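Local structure of Sel1 repeat family protein (Pseudomonas aeruginosa, 6LCH) at residues A[159-162]-A[168-171]. The protein probably serves as a type VI secretion immunity protein, its Sel1-repeat helices forming a scaffold to bind and neutralise the phospholipase effector PldB. Residues are numbered along the deposited sequence; the frame is centred on the assembly and turned at random.
Sequences CAAS and ASYE
Three alanine methyls bring helix 150-162 and helix 166-178 together. The CB of A168 comes 3.6 Å from the CB of A160 and 4.0 Å from the CB of A161, so one methyl is set against two successive residues of the facing turn. It also lies 3.7 Å from the backbone N of A161, close against the main chain itself. Such nearness suits alanine: a methyl is enough to fill the interface, and the CA atoms of A161 and A168 stand just 5.1 Å apart, a close approach that the small side chain of alanine permits. The CB bonds of A161 and A168 point at the opposite helix, while that of A160 runs along its flank.

The polar element is S169. Its OG stands 3.2 Å from the CB of A161, a van der Waals touch, while its hydrogen bond goes to OE1 of Q196, just after helix 183-195. With OG opposite the carbonyl carbon and beside the backbone N (chi1 -71°), this small hydroxyl fits next to a methyl and still has its polar needs met although the residue is buried.

At S162, near the end of helix 150-162, the hydroxyl folds back over the preceding turn (chi1 70°), and OG donates a 2.9 Å hydrogen bond to C159 O from above the carbonyl plane. Q163 NE2 also bonds to that oxygen, so two side chains serve a carbonyl near the helix end. C159 turns away from helix 166-178 and forms a disulfide with C10, tying the N-terminal segment to the repeats.

The contact joins consecutive helices across a short connection, where two Sel1 repeat ranges adjoin in the superhelical stack. T137 of helix 133-146 packs on both A160 and A168, whereas S169 and Y170 face helix 183-195.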
ATOM      1  N   CYS A 159       3.940  11.502  -4.462  1.00  7.60           N
ATOM      2  CA  CYS A 159       4.907  10.676  -5.177  1.00  7.20           C
ATOM      3  C   CYS A 159       4.509   9.207  -5.128  1.00  6.91           C
ATOM      4  O   CYS A 159       4.656   8.479  -6.118  1.00  8.02           O
ATOM      5  CB  CYS A 159       6.301  10.876  -4.582  1.00  7.71           C
ATOM      6  SG  CYS A 159       7.638  10.089  -5.508  1.00  6.65           S
ATOM      7  N   ALA A 160       3.983   8.761  -3.985  1.00  4.91           N
ATOM      8  CA  ALA A 160       3.621   7.358  -3.827  1.00  8.57           C
ATOM      9  C   ALA A 160       2.402   6.991  -4.665  1.00  9.25           C
ATOM     10  O   ALA A 160       2.373   5.923  -5.287  1.00  8.75           O
ATOM     11  CB  ALA A 160       3.378   7.050  -2.350  1.00  6.07           C
ATOM     12  N   ALA A 161       1.380   7.853  -4.698  1.00  8.60           N
ATOM     13  CA  ALA A 161       0.177   7.496  -5.446  1.00 11.22           C
ATOM     14  C   ALA A 161       0.399   7.561  -6.950  1.00 11.28           C
ATOM     15  O   ALA A 161      -0.239   6.811  -7.694  1.00 14.25           O
ATOM     16  CB  ALA A 161      -0.990   8.396  -5.064  1.00  9.35           C
ATOM     17  N   SER A 162       1.278   8.451  -7.417  1.00 11.77           N
ATOM     18  CA  SER A 162       1.568   8.510  -8.846  1.00 11.21           C
ATOM     19  C   SER A 162       2.160   7.203  -9.358  1.00 15.57           C
ATOM     20  O   SER A 162       2.096   6.935 -10.563  1.00 12.79           O
ATOM     21  CB  SER A 162       2.511   9.679  -9.157  1.00 15.40           C
ATOM     22  OG  SER A 162       3.827   9.452  -8.673  1.00 14.00           O
ATOM     23  N   ALA A 168      -1.670   5.195  -0.579  1.00  7.28           N
ATOM     24  CA  ALA A 168      -1.293   6.604  -0.613  1.00  8.12           C
ATOM     25  C   ALA A 168      -2.450   7.464  -1.100  1.00  7.84           C
ATOM     26  O   ALA A 168      -2.698   8.548  -0.560  1.00  5.64           O
ATOM     27  CB  ALA A 168      -0.069   6.803  -1.502  1.00  5.86           C
ATOM     28  N   SER A 169      -3.162   6.997  -2.130  1.00  6.35           N
ATOM     29  CA  SER A 169      -4.360   7.696  -2.579  1.00  6.35           C
ATOM     30  C   SER A 169      -5.444   7.676  -1.509  1.00  6.61           C
ATOM     31  O   SER A 169      -6.262   8.599  -1.441  1.00  6.66           O
ATOM     32  CB  SER A 169      -4.879   7.072  -3.875  1.00  7.07           C
ATOM     33  OG  SER A 169      -4.026   7.373  -4.968  1.00 11.13           O
ATOM     34  N   TYR A 170      -5.472   6.631  -0.675  1.00  6.76           N
ATOM     35  CA  TYR A 170      -6.384   6.610   0.466  1.00  6.07           C
ATOM     36  C   TYR A 170      -6.040   7.717   1.455  1.00  7.23           C
ATOM     37  O   TYR A 170      -6.927   8.416   1.952  1.00  7.59           O
ATOM     38  CB  TYR A 170      -6.343   5.243   1.156  1.00  8.56           C
ATOM     39  CG  TYR A 170      -7.262   5.133   2.363  1.00  9.99           C
ATOM     40  CD1 TYR A 170      -8.563   4.667   2.228  1.00 11.11           C
ATOM     41  CD2 TYR A 170      -6.826   5.493   3.632  1.00  8.62           C
ATOM     42  CE1 TYR A 170      -9.403   4.566   3.322  1.00 10.76           C
ATOM     43  CE2 TYR A 170      -7.661   5.400   4.731  1.00 12.38           C
ATOM     44  CZ  TYR A 170      -8.945   4.934   4.569  1.00 13.84           C
ATOM     45  OH  TYR A 170      -9.774   4.836   5.661  1.00 18.28           O
ATOM     46  N   GLU A 171      -4.751   7.880   1.760  1.00  7.55           N
ATOM     47  CA  GLU A 171      -4.323   8.957   2.648  1.00  7.78           C
ATOM     48  C   GLU A 171      -4.614  10.324   2.049  1.00  6.14           C
ATOM     49  O   GLU A 171      -4.806  11.296   2.788  1.00  6.24           O
ATOM     50  CB  GLU A 171      -2.833   8.823   2.959  1.00  6.47           C
ATOM     51  CG  GLU A 171      -2.465   7.569   3.730  1.00  6.11           C
ATOM     52  CD  GLU A 171      -3.147   7.488   5.083  1.00  7.74           C
ATOM     53  OE1 GLU A 171      -3.093   8.482   5.842  1.00  7.19           O
ATOM     54  OE2 GLU A 171      -3.741   6.432   5.386  1.00  7.51           O
TER